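Local structure of pyridoxamine 5'-phosphate oxidase-related, FMN-binding protein (Mycobacterium smegmatis, 6ECI) at residues 31-36 against 53-58. The protein binds flavin-adenine dinucleotide, belongs to the flavin/deazaflavin-dependent oxidoreductases, and probably sequesters the cofactor to protect mycobacteria against hypoxic and oxidative stress. Residues are numbered along the deposited sequence; the frame is centred on the assembly and turned at random.
Sequences TSHIFP and GTKLVS. With FAD (flavin-adenine dinucleotide), chain U.
In the FAD pocket of this pyridoxamine 5'-phosphate oxidase-like fold, strand 31-41 of the antiparallel sheet faces the first turn of helix 55-60 through Phe35, His33, Lys55 and Leu56. The Phe35 ring lies against Leu56, whose CA stands over one face, toward one side of the ring, in a CH-pi contact 4.2 Å from the ring centroid. With CG swung opposite the backbone N (chi1 171°), Leu56 splits its two methyls: CD1 packs 3.8 Å from Phe35 CG, and CD2 reaches to 3.4 Å from FAD O2. A bend at chi2 (-117°) sets Lys55 CD at the edge of the same ring, in its plane, 3.8 Å from Phe35 CZ. The chain carries NZ on across the face of the His33 imidazole, over its centre and 3.0 Å above its plane; the approach to ND1 has a poor angle for a hydrogen bond. Cofactor binding draws on the start of the helix: Lys55 N, the first helical amide, donates to the phosphate oxygen FAD O2P (2.8 Å, 155° at the hydrogen), where the helix dipole would probably add to the attraction. Thr54, at the N-cap position, hydrogen-bonds through OG1 to Ala51 O rather than capping the helix, and its CG2 lies against FAD O5' and O3'. Backbone hydrogen bonds of His33 and Phe35 to Thr26 and Ile24 tie the strand to strand 21-28, and Arg83 of the second subunit packs on His33.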
loop_
_atom_site.group_PDB
_atom_site.type_symbol
_atom_site.label_atom_id
_atom_site.label_comp_id
_atom_site.label_asym_id
_atom_site.label_seq_id
_atom_site.Cartn_x
_atom_site.Cartn_y
_atom_site.Cartn_z
ATOM N N THR B 31 -9.824 -3.394 12.573
ATOM C CA THR B 31 -8.407 -3.705 12.412
ATOM C C THR B 31 -8.159 -4.125 10.975
ATOM O O THR B 31 -8.764 -5.086 10.490
ATOM C CB THR B 31 -7.949 -4.807 13.375
ATOM O OG1 THR B 31 -8.884 -5.895 13.354
ATOM C CG2 THR B 31 -7.824 -4.258 14.791
ATOM N N SER B 32 -7.269 -3.409 10.302
ATOM C CA SER B 32 -6.931 -3.686 8.918
ATOM C C SER B 32 -5.648 -4.498 8.827
ATOM O O SER B 32 -4.817 -4.509 9.738
ATOM C CB SER B 32 -6.773 -2.383 8.131
ATOM O OG SER B 32 -8.010 -1.702 8.024
ATOM N N HIS B 33 -5.507 -5.196 7.706
ATOM C CA HIS B 33 -4.249 -5.799 7.300
ATOM C C HIS B 33 -3.967 -5.379 5.865
ATOM O O HIS B 33 -4.888 -5.086 5.098
ATOM C CB HIS B 33 -4.283 -7.328 7.414
ATOM C CG HIS B 33 -4.125 -7.833 8.814
ATOM N ND1 HIS B 33 -5.179 -7.914 9.700
ATOM C CD2 HIS B 33 -3.036 -8.280 9.483
ATOM C CE1 HIS B 33 -4.747 -8.391 10.853
ATOM N NE2 HIS B 33 -3.449 -8.620 10.749
ATOM N N ILE B 34 -2.688 -5.332 5.507
ATOM C CA ILE B 34 -2.280 -4.945 4.164
ATOM C C ILE B 34 -1.319 -5.994 3.622
ATOM O O ILE B 34 -0.443 -6.484 4.344
ATOM C CB ILE B 34 -1.656 -3.532 4.141
ATOM C CG1 ILE B 34 -1.238 -3.150 2.719
ATOM C CG2 ILE B 34 -0.497 -3.434 5.107
ATOM C CD1 ILE B 34 -0.932 -1.678 2.549
ATOM N N PHE B 35 -1.501 -6.353 2.353
ATOM C CA PHE B 35 -0.728 -7.411 1.705
ATOM C C PHE B 35 -0.173 -6.904 0.382
ATOM O O PHE B 35 -0.925 -6.775 -0.601
ATOM C CB PHE B 35 -1.587 -8.649 1.474
ATOM C CG PHE B 35 -2.276 -9.153 2.707
ATOM C CD1 PHE B 35 -3.502 -8.637 3.095
ATOM C CD2 PHE B 35 -1.705 -10.158 3.471
ATOM C CE1 PHE B 35 -4.137 -9.105 4.230
ATOM C CE2 PHE B 35 -2.339 -10.631 4.605
ATOM C CZ PHE B 35 -3.555 -10.104 4.984
ATOM N N PRO B 36 1.121 -6.601 0.309
ATOM C CA PRO B 36 1.724 -6.282 -0.991
ATOM C C PRO B 36 1.629 -7.480 -1.924
ATOM O O PRO B 36 1.907 -8.617 -1.533
ATOM C CB PRO B 36 3.179 -5.947 -0.638
ATOM C CG PRO B 36 3.146 -5.585 0.811
ATOM C CD PRO B 36 2.075 -6.443 1.417
ATOM N N GLY B 53 -1.925 -21.812 2.066
ATOM C CA GLY B 53 -1.711 -21.740 3.498
ATOM C C GLY B 53 -1.405 -20.360 4.039
ATOM O O GLY B 53 -1.183 -20.218 5.248
ATOM N N THR B 54 -1.386 -19.343 3.189
ATOM C CA THR B 54 -1.058 -17.989 3.597
ATOM C C THR B 54 -2.298 -17.287 4.134
ATOM O O THR B 54 -3.436 -17.663 3.840
ATOM C CB THR B 54 -0.471 -17.203 2.422
ATOM O OG1 THR B 54 0.331 -18.076 1.616
ATOM C CG2 THR B 54 0.400 -16.082 2.910
ATOM N N LYS B 55 -2.061 -16.260 4.945
ATOM C CA LYS B 55 -3.143 -15.489 5.536
ATOM C C LYS B 55 -3.835 -14.578 4.530
ATOM O O LYS B 55 -4.994 -14.210 4.748
ATOM C CB LYS B 55 -2.604 -14.675 6.711
ATOM C CG LYS B 55 -3.630 -14.279 7.736
ATOM C CD LYS B 55 -3.716 -12.768 7.747
ATOM C CE LYS B 55 -5.000 -12.279 8.376
ATOM N NZ LYS B 55 -4.937 -10.838 8.741
ATOM N N LEU B 56 -3.156 -14.211 3.438
ATOM C CA LEU B 56 -3.820 -13.472 2.366
ATOM C C LEU B 56 -5.012 -14.250 1.823
ATOM O O LEU B 56 -6.054 -13.665 1.505
ATOM C CB LEU B 56 -2.821 -13.169 1.247
ATOM C CG LEU B 56 -3.335 -12.586 -0.079
ATOM C CD1 LEU B 56 -4.053 -11.258 0.122
ATOM C CD2 LEU B 56 -2.188 -12.438 -1.072
ATOM N N VAL B 57 -4.870 -15.573 1.716
ATOM C CA VAL B 57 -5.965 -16.429 1.262
ATOM C C VAL B 57 -7.190 -16.228 2.141
ATOM O O VAL B 57 -8.270 -15.856 1.668
ATOM C CB VAL B 57 -5.524 -17.904 1.259
ATOM C CG1 VAL B 57 -6.508 -18.763 0.482
ATOM C CG2 VAL B 57 -4.118 -18.044 0.708
ATOM N N SER B 58 -7.030 -16.469 3.444
ATOM C CA SER B 58 -8.160 -16.399 4.362
ATOM C C SER B 58 -8.711 -14.984 4.489
ATOM O O SER B 58 -9.910 -14.809 4.732
ATOM C CB SER B 58 -7.741 -16.933 5.732
ATOM O OG SER B 58 -8.815 -16.876 6.653
HETATM P PA FAD U . 1.310 -13.922 8.790
HETATM O O1A FAD U . 2.251 -14.906 9.379
HETATM O O2A FAD U . -0.179 -14.250 8.945
HETATM O O5B FAD U . 1.574 -12.461 9.326
HETATM C C5B FAD U . 1.764 -12.196 10.730
HETATM C C4B FAD U . 2.174 -10.752 10.878
HETATM O O4B FAD U . 3.339 -10.503 10.065
HETATM C C3B FAD U . 1.145 -9.736 10.399
HETATM O O3B FAD U . 0.195 -9.444 11.417
HETATM C C2B FAD U . 2.015 -8.519 10.061
HETATM O O2B FAD U . 2.243 -7.662 11.173
HETATM C C1B FAD U . 3.320 -9.170 9.584
HETATM N N9A FAD U . 3.447 -9.198 8.134
HETATM C C8A FAD U . 2.870 -10.090 7.268
HETATM N N7A FAD U . 3.141 -9.865 6.006
HETATM C C5A FAD U . 3.953 -8.735 6.044
HETATM C C6A FAD U . 4.579 -7.990 5.029
HETATM N N6A FAD U . 4.491 -8.274 3.729
HETATM N N1A FAD U . 5.320 -6.923 5.409
HETATM C C2A FAD U . 5.417 -6.637 6.709
HETATM N N3A FAD U . 4.869 -7.265 7.749
HETATM C C4A FAD U . 4.142 -8.319 7.345
HETATM N N1 FAD U . 1.922 -12.979 -1.430
HETATM C C2 FAD U . 1.123 -13.537 -2.384
HETATM O O2 FAD U . 0.325 -14.439 -2.110
HETATM N N3 FAD U . 1.203 -13.088 -3.691
HETATM C C4 FAD U . 2.036 -12.093 -4.161
HETATM O O4 FAD U . 2.016 -11.781 -5.350
HETATM C C4X FAD U . 2.882 -11.506 -3.137
HETATM N N5 FAD U . 3.705 -10.556 -3.490
HETATM C C5X FAD U . 4.511 -9.995 -2.510
HETATM C C6 FAD U . 5.394 -8.979 -2.866
HETATM C C7 FAD U . 6.223 -8.384 -1.921
HETATM C C7M FAD U . 7.166 -7.290 -2.344
HETATM C C8 FAD U . 6.166 -8.811 -0.583
HETATM C C8M FAD U . 7.053 -8.191 0.463
HETATM C C9 FAD U . 5.286 -9.827 -0.223
HETATM C C9A FAD U . 4.460 -10.417 -1.173
HETATM N N10 FAD U . 3.556 -11.445 -0.839
HETATM C C10 FAD U . 2.750 -12.013 -1.797
HETATM C "C1'" FAD U . 3.452 -11.932 0.542
HETATM C "C2'" FAD U . 2.184 -11.462 1.243
HETATM O "O2'" FAD U . 2.387 -10.171 1.818
HETATM C "C3'" FAD U . 1.813 -12.466 2.335
HETATM O "O3'" FAD U . 0.511 -12.991 2.100
HETATM C "C4'" FAD U . 1.867 -11.863 3.734
HETATM O "O4'" FAD U . 3.244 -11.749 4.090
HETATM C "C5'" FAD U . 1.077 -12.655 4.757
HETATM O "O5'" FAD U . 1.575 -14.008 4.793
HETATM P P FAD U . 1.549 -14.859 6.120
HETATM O O1P FAD U . 2.831 -15.692 6.214
HETATM O O2P FAD U . 0.296 -15.636 6.244
HETATM O O3P FAD U . 1.611 -13.742 7.244
#